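AB hydrolase-1 domain-containing protein (Thermoplasma acidophilum DSM 1728, PDB 3BDI) is probably a serine hydrolase of unknown substrate, a member of the ABHD14 family in the alpha/beta hydrolase superfamily. Local coordinates at residues F17-T23 with Y57-D63; I30-H34 with F89-L94; N51-Y57 with T200-R205. All blocks are in the same frame, centred on the assembly; numbering follows the deposited sequence.

Contact 1 (F17-T23 with Y57-D63); sequences FQRKMVT and YNVYAPD
Five backbone hydrogen bonds join strand 17-21 to residues 57-63, the antiparallel pairing that links the N-terminal strands of the alpha/beta hydrolase sheet to its parallel part. The strands are extended and run at 166°, their axes 4.5 Å apart. Arg19 and Ala61 form one hydrogen-bonded pair (Arg19 N to Ala61 O 2.9 Å, Ala61 N to Arg19 O 2.8 Å), Met21 and Val59 the next (Met21 N to Val59 O 2.9 Å, Val59 N to Met21 O 3.0 Å), and Asp63 N reaches Phe17 O at 2.9 Å. Gln18-Pro62 and Lys20-Tyr60 are the non-hydrogen-bonded pairs between them, with CA atoms 4.0 and 4.4 Å apart; proline fits here because its position needs no N-H toward strand 17-21. Past the last pair the Asn58 side chain (chi1 m) takes over from the backbone: its OD1 accepts from Thr23 N at 2.8 Å and its ND2 donates to Thr23 O at 3.2 Å. A water bridges Met21 O and Tyr57 O.

Arg19, Met21, Val59 and Ala61 face helix 48-53; Arg19 forms salt bridges with Glu6 of strand 5-11 and Asp44 of the loop before that helix. Gln18, Lys20, Tyr60 and Pro62 occupy the other face, toward helix 83-96. There Val22 CG1 sits over the Tyr60 ring, 3.5 Å from Tyr60 CZ.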
# COMPACT_ATOMS: atom_id res chain seq x y z
N PHE A 17 15.42 1.54 3.01
CA PHE A 17 15.55 0.24 2.38
C PHE A 17 14.36 -0.01 1.49
O PHE A 17 13.22 0.25 1.86
CB PHE A 17 15.60 -0.87 3.44
CG PHE A 17 15.65 -2.26 2.86
CD1 PHE A 17 16.79 -2.69 2.23
CD2 PHE A 17 14.57 -3.14 2.95
CE1 PHE A 17 16.85 -3.93 1.67
CE2 PHE A 17 14.61 -4.40 2.41
CZ PHE A 17 15.80 -4.82 1.78
N GLN A 18 14.62 -0.52 0.28
CA GLN A 18 13.53 -0.96 -0.58
C GLN A 18 13.84 -2.20 -1.35
O GLN A 18 15.00 -2.53 -1.60
CB GLN A 18 13.10 0.16 -1.57
CG GLN A 18 14.12 0.45 -2.67
CD GLN A 18 13.62 1.49 -3.68
OE1 GLN A 18 12.54 2.06 -3.52
NE2 GLN A 18 14.43 1.82 -4.69
N ARG A 19 12.78 -2.86 -1.74
CA ARG A 19 12.80 -4.02 -2.65
C ARG A 19 12.01 -3.67 -3.88
O ARG A 19 10.94 -3.08 -3.78
CB ARG A 19 12.17 -5.22 -1.96
CG ARG A 19 12.67 -5.41 -0.53
CD ARG A 19 12.02 -6.60 0.12
NE ARG A 19 12.60 -7.86 -0.34
CZ ARG A 19 11.94 -9.02 -0.33
NH1 ARG A 19 10.65 -9.05 -0.03
NH2 ARG A 19 12.57 -10.13 -0.71
N LYS A 20 12.54 -4.02 -5.07
CA LYS A 20 11.82 -3.65 -6.29
C LYS A 20 12.03 -4.68 -7.37
O LYS A 20 13.04 -5.32 -7.38
CB LYS A 20 12.22 -2.27 -6.79
CG LYS A 20 13.64 -2.20 -7.30
CD LYS A 20 14.04 -0.78 -7.64
CE LYS A 20 15.40 -0.72 -8.32
NZ LYS A 20 15.96 0.68 -8.46
N MSE A 21 11.03 -4.81 -8.24
CA MSE A 21 11.13 -5.62 -9.45
C MSE A 21 10.58 -4.78 -10.60
O MSE A 21 9.41 -4.54 -10.69
CB MSE A 21 10.34 -6.89 -9.27
CG MSE A 21 10.48 -7.86 -10.45
SE MSE A 21 9.75 -9.64 -10.20
CE MSE A 21 11.13 -10.45 -9.15
N VAL A 22 11.50 -4.31 -11.43
CA VAL A 22 11.10 -3.33 -12.44
C VAL A 22 11.77 -3.61 -13.79
O VAL A 22 12.83 -4.22 -13.84
CB VAL A 22 11.47 -1.90 -11.97
CG1 VAL A 22 10.84 -1.58 -10.57
CG2 VAL A 22 12.93 -1.77 -11.90
N THR A 23 11.16 -3.11 -14.84
CA THR A 23 11.79 -3.06 -16.16
C THR A 23 11.36 -1.75 -16.81
O THR A 23 10.23 -1.30 -16.61
CB THR A 23 11.41 -4.30 -16.99
OG1 THR A 23 12.12 -4.27 -18.24
CG2 THR A 23 9.90 -4.39 -17.23
N TYR A 57 3.15 -4.67 -14.06
CA TYR A 57 3.47 -3.62 -13.08
C TYR A 57 4.95 -3.65 -12.64
O TYR A 57 5.52 -4.70 -12.34
CB TYR A 57 2.56 -3.71 -11.84
CG TYR A 57 1.14 -3.23 -12.05
CD1 TYR A 57 0.18 -4.04 -12.69
CD2 TYR A 57 0.69 -1.99 -11.63
CE1 TYR A 57 -1.13 -3.61 -12.88
CE2 TYR A 57 -0.62 -1.56 -11.81
CZ TYR A 57 -1.56 -2.34 -12.49
OH TYR A 57 -2.87 -1.93 -12.63
N ASN A 58 5.59 -2.48 -12.62
CA ASN A 58 6.83 -2.27 -11.86
C ASN A 58 6.42 -2.23 -10.39
O ASN A 58 5.49 -1.52 -10.04
CB ASN A 58 7.51 -0.98 -12.30
CG ASN A 58 8.27 -1.15 -13.58
OD1 ASN A 58 8.58 -2.25 -13.99
ND2 ASN A 58 8.64 -0.04 -14.18
N VAL A 59 7.15 -2.98 -9.57
CA VAL A 59 6.79 -3.16 -8.15
C VAL A 59 7.88 -2.59 -7.22
O VAL A 59 9.04 -2.93 -7.34
CB VAL A 59 6.56 -4.64 -7.81
CG1 VAL A 59 5.99 -4.79 -6.39
CG2 VAL A 59 5.63 -5.28 -8.85
N TYR A 60 7.43 -1.76 -6.29
CA TYR A 60 8.34 -1.10 -5.33
C TYR A 60 7.81 -1.33 -3.92
O TYR A 60 6.61 -1.23 -3.70
CB TYR A 60 8.35 0.41 -5.56
CG TYR A 60 8.79 0.81 -6.95
CD1 TYR A 60 7.88 0.89 -7.99
CD2 TYR A 60 10.11 1.07 -7.22
CE1 TYR A 60 8.29 1.26 -9.27
CE2 TYR A 60 10.51 1.46 -8.51
CZ TYR A 60 9.60 1.52 -9.51
OH TYR A 60 9.99 1.88 -10.81
N ALA A 61 8.68 -1.63 -2.95
CA ALA A 61 8.22 -1.81 -1.57
C ALA A 61 9.31 -1.34 -0.60
O ALA A 61 10.34 -2.01 -0.48
CB ALA A 61 7.90 -3.28 -1.29
N PRO A 62 9.13 -0.20 0.07
CA PRO A 62 10.09 0.26 1.08
C PRO A 62 9.74 -0.18 2.49
O PRO A 62 8.59 -0.49 2.80
CB PRO A 62 9.96 1.77 1.00
CG PRO A 62 8.52 1.99 0.67
CD PRO A 62 8.04 0.78 -0.14
N ASP A 63 10.75 -0.15 3.36
CA ASP A 63 10.52 -0.14 4.82
C ASP A 63 10.26 1.32 5.18
O ASP A 63 11.04 2.21 4.79
CB ASP A 63 11.68 -0.70 5.60
CG ASP A 63 11.85 -2.20 5.41
OD1 ASP A 63 10.98 -2.85 4.82
OD2 ASP A 63 12.89 -2.71 5.89
O HOH W 1 7.86 -5.59 -12.88

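Contact 2 (I30-H34 with F89-L94); sequences IALFH and FIRDYL
Phe33 is the bump of this interface, and one flank of helix 89-94 supplies the hollow. Strand 30-33 is extended and the helix regular (Tyr93 N to Phe89 O 2.8 Å, Leu94 N to Ile90 O 3.0 Å); their axes come within 10.9 Å, with N-to-C directions at 137°. The CA-to-CB bonds of Ala31 and Phe33 point toward the helix, whereas those of Ile30 and Leu32 point away. With chi1 m, the Phe33 ring enters between Phe89, Ile90 and Tyr93. Ile90 (chi1 m, chi2 t) lays CD1 squarely over the ring in a CH-pi contact, 3.7 Å from the Phe33 centroid and 3° off its normal. Tyr93 CD2 lies at the ring edge, 4.2 Å from Phe33 CE1, and Phe89 CE2 is 4.4 Å from Phe33 CE1.

The small Ala31 leaves a shallower depression one helical turn on: its CB meets Leu94 CD2 at 4.0 Å and the edge of the Tyr93 ring at CE2, 4.5 Å away. Tyr93 OH is hydrogen-bonded to Gln18 OE1 of strand 14-21. Phe33 also packs on Val114 of helix 109-120, which follows the probable nucleophile elbow. Such a wholly apolar helix-on-sheet layer is characteristic of the three-layer alpha/beta hydrolase fold.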
# COMPACT_ATOMS: atom_id res chain seq x y z
N ILE A 30 3.25 -0.15 -9.20
CA ILE A 30 2.58 -0.33 -7.95
C ILE A 30 3.64 -0.29 -6.82
O ILE A 30 4.74 -0.81 -6.96
CB ILE A 30 1.72 -1.65 -7.88
CG1 ILE A 30 0.89 -1.68 -6.60
CG2 ILE A 30 2.61 -2.89 -8.09
CD1 ILE A 30 -0.13 -2.88 -6.52
N ALA A 31 3.29 0.41 -5.77
CA ALA A 31 4.14 0.53 -4.57
C ALA A 31 3.35 0.02 -3.37
O ALA A 31 2.16 0.29 -3.23
CB ALA A 31 4.58 2.00 -4.36
N LEU A 32 4.03 -0.75 -2.51
CA LEU A 32 3.47 -1.50 -1.40
C LEU A 32 3.99 -0.97 -0.09
O LEU A 32 5.20 -0.85 0.08
CB LEU A 32 3.85 -2.98 -1.49
CG LEU A 32 3.82 -3.66 -2.84
CD1 LEU A 32 4.25 -5.13 -2.75
CD2 LEU A 32 2.50 -3.57 -3.54
N PHE A 33 3.08 -0.70 0.84
CA PHE A 33 3.40 -0.06 2.15
C PHE A 33 2.88 -0.94 3.28
O PHE A 33 1.71 -1.22 3.38
CB PHE A 33 2.88 1.38 2.20
CG PHE A 33 3.40 2.21 1.08
CD1 PHE A 33 4.64 2.79 1.15
CD2 PHE A 33 2.68 2.33 -0.11
CE1 PHE A 33 5.16 3.50 0.08
CE2 PHE A 33 3.20 3.03 -1.16
CZ PHE A 33 4.42 3.62 -1.07
N HIS A 34 3.81 -1.39 4.12
CA HIS A 34 3.56 -2.38 5.15
C HIS A 34 2.83 -1.82 6.40
O HIS A 34 2.76 -0.62 6.66
CB HIS A 34 4.88 -3.05 5.51
CG HIS A 34 5.86 -2.13 6.13
ND1 HIS A 34 5.74 -1.70 7.43
CD2 HIS A 34 6.95 -1.54 5.61
CE1 HIS A 34 6.73 -0.85 7.67
NE2 HIS A 34 7.48 -0.73 6.57
N PHE A 89 5.99 11.29 2.53
CA PHE A 89 6.90 10.18 2.26
C PHE A 89 6.54 9.48 0.96
O PHE A 89 7.39 9.25 0.13
CB PHE A 89 6.93 9.15 3.37
CG PHE A 89 7.86 8.04 3.05
CD1 PHE A 89 9.21 8.21 3.05
CD2 PHE A 89 7.35 6.81 2.65
CE1 PHE A 89 10.05 7.18 2.66
CE2 PHE A 89 8.18 5.79 2.29
CZ PHE A 89 9.53 5.99 2.31
N ILE A 90 5.26 9.11 0.79
CA ILE A 90 4.91 8.32 -0.39
C ILE A 90 5.15 9.10 -1.69
O ILE A 90 5.74 8.58 -2.65
CB ILE A 90 3.49 7.73 -0.28
CG1 ILE A 90 3.51 6.70 0.86
CG2 ILE A 90 3.04 7.12 -1.64
CD1 ILE A 90 2.18 5.99 1.14
N ARG A 91 4.74 10.37 -1.69
CA ARG A 91 5.01 11.25 -2.84
C ARG A 91 6.51 11.33 -3.14
O ARG A 91 6.94 11.15 -4.28
CB ARG A 91 4.48 12.64 -2.55
CG ARG A 91 4.64 13.58 -3.72
CD ARG A 91 4.20 14.95 -3.34
NE ARG A 91 5.27 15.76 -2.76
CZ ARG A 91 5.51 15.93 -1.47
NH1 ARG A 91 4.80 15.32 -0.53
NH2 ARG A 91 6.49 16.73 -1.10
N ASP A 92 7.30 11.60 -2.10
CA ASP A 92 8.75 11.79 -2.25
C ASP A 92 9.47 10.51 -2.65
O ASP A 92 10.46 10.53 -3.37
CB ASP A 92 9.34 12.36 -0.96
CG ASP A 92 8.92 13.82 -0.70
OD1 ASP A 92 8.24 14.42 -1.57
OD2 ASP A 92 9.16 14.34 0.41
N TYR A 93 8.97 9.38 -2.13
CA TYR A 93 9.51 8.05 -2.42
C TYR A 93 9.27 7.67 -3.88
O TYR A 93 10.18 7.20 -4.54
CB TYR A 93 8.84 7.03 -1.48
CG TYR A 93 9.18 5.60 -1.80
CD1 TYR A 93 10.43 5.08 -1.56
CD2 TYR A 93 8.22 4.79 -2.42
CE1 TYR A 93 10.70 3.79 -1.87
CE2 TYR A 93 8.48 3.49 -2.72
CZ TYR A 93 9.75 2.97 -2.48
OH TYR A 93 10.04 1.67 -2.79
N LEU A 94 8.06 7.93 -4.38
CA LEU A 94 7.82 7.70 -5.79
C LEU A 94 8.72 8.59 -6.65
O LEU A 94 9.34 8.10 -7.59
CB LEU A 94 6.34 7.91 -6.09
CG LEU A 94 5.34 6.89 -5.51
CD1 LEU A 94 3.92 7.33 -5.85
CD2 LEU A 94 5.62 5.48 -6.05

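Contact 3 (N51-Y57 with T200-R205); sequences NYSKIGY and TVDFLR
Leu204 is the apolar centre, its CA-to-CB bond pointing from helix 200-205 toward Tyr52, Ile55 and Tyr57. With chi1 m and chi2 t, it sets CD1 over the Tyr52 ring in a CH-pi contact, 3.9 Å from the centroid and 19° off the normal. Leu204 CB lies 3.5 Å from Ile55 CD1 and 3.8 Å from Tyr57 CE1. One turn earlier, Val201 CG2 meets the Tyr52 edge at CE1 (4.1 Å) and Val201 CG1 meets Ile55 CG2 (4.0 Å).

Farther out, Ile55 CG2 lies over the Arg205 guanidinium, 3.5 Å from Arg205 NH2. Tyr52 OH donates to Thr200 OG1 at 2.8 Å, and a water links Tyr57 OH (2.8 Å) to Leu204 O (2.7 Å). A Schellman motif ends helix 48-53: Tyr57 N bonds Tyr52 O (3.3 Å) and Gly56 N bonds Ser53 O (3.0 Å), Gly56 being C-prime with phi 83°. Here the C-terminal helix packs beside helix 48-53 on one face of the sheet, as in alpha/beta hydrolases.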
# COMPACT_ATOMS: atom_id res chain seq x y z
N ASN A 51 4.12 -11.92 -8.76
CA ASN A 51 2.72 -11.91 -9.20
C ASN A 51 2.25 -10.60 -9.83
O ASN A 51 1.43 -10.60 -10.78
CB ASN A 51 1.79 -12.32 -8.05
CG ASN A 51 1.77 -13.81 -7.84
OD1 ASN A 51 1.39 -14.55 -8.75
ND2 ASN A 51 2.03 -14.25 -6.63
N TYR A 52 2.72 -9.46 -9.32
CA TYR A 52 2.35 -8.18 -9.94
C TYR A 52 3.18 -7.84 -11.13
O TYR A 52 2.67 -7.20 -12.07
CB TYR A 52 2.35 -7.05 -8.92
CG TYR A 52 1.40 -7.22 -7.76
CD1 TYR A 52 0.26 -8.04 -7.83
CD2 TYR A 52 1.62 -6.57 -6.53
CE1 TYR A 52 -0.57 -8.20 -6.76
CE2 TYR A 52 0.76 -6.71 -5.47
CZ TYR A 52 -0.34 -7.55 -5.56
OH TYR A 52 -1.13 -7.67 -4.46
N SER A 53 4.43 -8.29 -11.17
CA SER A 53 5.27 -8.10 -12.34
C SER A 53 4.74 -8.83 -13.57
O SER A 53 4.89 -8.38 -14.70
CB SER A 53 6.70 -8.55 -12.02
OG SER A 53 7.54 -8.25 -13.08
N LYS A 54 4.14 -9.99 -13.35
CA LYS A 54 3.66 -10.83 -14.44
C LYS A 54 2.45 -10.23 -15.12
O LYS A 54 2.12 -10.71 -16.23
CB LYS A 54 3.35 -12.23 -13.92
CG LYS A 54 4.59 -13.09 -13.85
CD LYS A 54 4.34 -14.40 -13.08
CE LYS A 54 5.52 -15.34 -13.30
NZ LYS A 54 5.30 -16.67 -12.65
N ILE A 55 1.78 -9.26 -14.50
CA ILE A 55 0.67 -8.51 -15.14
C ILE A 55 1.14 -7.09 -15.55
O ILE A 55 0.32 -6.19 -15.68
CB ILE A 55 -0.66 -8.50 -14.29
CG1 ILE A 55 -0.47 -7.88 -12.91
CG2 ILE A 55 -1.19 -9.95 -14.13
CD1 ILE A 55 -1.74 -7.53 -12.16
N GLY A 56 2.45 -6.91 -15.71
CA GLY A 56 3.02 -5.68 -16.28
C GLY A 56 3.23 -4.48 -15.38
O GLY A 56 3.47 -3.38 -15.87
N TYR A 57 3.15 -4.67 -14.06
CA TYR A 57 3.47 -3.62 -13.08
C TYR A 57 4.95 -3.65 -12.64
O TYR A 57 5.52 -4.70 -12.34
CB TYR A 57 2.56 -3.71 -11.84
CG TYR A 57 1.14 -3.23 -12.05
CD1 TYR A 57 0.18 -4.04 -12.69
CD2 TYR A 57 0.69 -1.99 -11.63
CE1 TYR A 57 -1.13 -3.61 -12.88
CE2 TYR A 57 -0.62 -1.56 -11.81
CZ TYR A 57 -1.56 -2.34 -12.49
OH TYR A 57 -2.87 -1.93 -12.63
N THR A 200 -6.26 -9.46 -5.66
CA THR A 200 -5.54 -8.25 -6.02
C THR A 200 -5.11 -8.25 -7.48
O THR A 200 -5.18 -7.24 -8.14
CB THR A 200 -4.36 -7.94 -5.09
OG1 THR A 200 -3.43 -9.04 -5.10
CG2 THR A 200 -4.86 -7.55 -3.66
N VAL A 201 -4.70 -9.40 -8.01
CA VAL A 201 -4.38 -9.50 -9.42
C VAL A 201 -5.62 -9.22 -10.28
O VAL A 201 -5.53 -8.53 -11.30
CB VAL A 201 -3.74 -10.87 -9.76
CG1 VAL A 201 -3.71 -11.13 -11.28
CG2 VAL A 201 -2.32 -10.94 -9.18
N ASP A 202 -6.77 -9.77 -9.89
CA ASP A 202 -7.97 -9.52 -10.66
C ASP A 202 -8.31 -8.01 -10.68
O ASP A 202 -8.64 -7.44 -11.74
CB ASP A 202 -9.12 -10.30 -10.07
CG ASP A 202 -10.34 -10.18 -10.87
OD1 ASP A 202 -10.42 -10.79 -11.97
OD2 ASP A 202 -11.18 -9.42 -10.42
N PHE A 203 -8.23 -7.33 -9.53
CA PHE A 203 -8.44 -5.92 -9.47
C PHE A 203 -7.50 -5.14 -10.37
O PHE A 203 -7.89 -4.26 -11.12
CB PHE A 203 -8.31 -5.45 -8.01
CG PHE A 203 -8.34 -3.95 -7.83
CD1 PHE A 203 -9.53 -3.25 -7.87
CD2 PHE A 203 -7.19 -3.23 -7.58
CE1 PHE A 203 -9.52 -1.90 -7.71
CE2 PHE A 203 -7.22 -1.88 -7.41
CZ PHE A 203 -8.39 -1.22 -7.48
N LEU A 204 -6.21 -5.45 -10.28
CA LEU A 204 -5.21 -4.72 -11.06
C LEU A 204 -5.37 -4.97 -12.54
O LEU A 204 -5.16 -4.05 -13.37
CB LEU A 204 -3.79 -5.10 -10.60
CG LEU A 204 -3.43 -4.67 -9.21
CD1 LEU A 204 -2.08 -5.28 -8.71
CD2 LEU A 204 -3.32 -3.12 -9.12
N ARG A 205 -5.73 -6.18 -12.94
CA ARG A 205 -5.91 -6.47 -14.37
C ARG A 205 -6.96 -5.52 -14.96
O ARG A 205 -6.86 -5.07 -16.09
CB ARG A 205 -6.29 -7.94 -14.65
CG ARG A 205 -5.11 -9.02 -14.62
CD ARG A 205 -5.51 -10.43 -15.13
NE ARG A 205 -4.39 -11.40 -15.19
CZ ARG A 205 -3.53 -11.55 -16.22
NH1 ARG A 205 -3.57 -10.79 -17.33
NH2 ARG A 205 -2.59 -12.47 -16.10
O HOH W 2 -3.30 -3.13 -15.14

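In the fold
Contact 1 lies within the sheet, while contacts 2 and 3 belong to the helical layers on its two faces. Contacts 1 and 2 lie 9 Å apart between centres and meet through neighbouring strands 57-62 and 28-33: Asn58 O is 2.8 Å from Ile30 N, and Gln18 OE1 is 2.6 Å from Tyr93 OH, both probable hydrogen bonds. Contacts 2 and 3, with centres about 17 Å apart, lie on opposite faces of strand 28-33; Ile30 CD1 reaches Leu204 CD1 at 3.8 Å. Tyr57 belongs to both contacts 1 and 3, where helix 48-53 leads into strand 57-62. Of the three, contact 2 touches the presumed active-site region directly, Phe33 packing against the nucleophile elbow of a probable Ser108-His186-Asp158 triad.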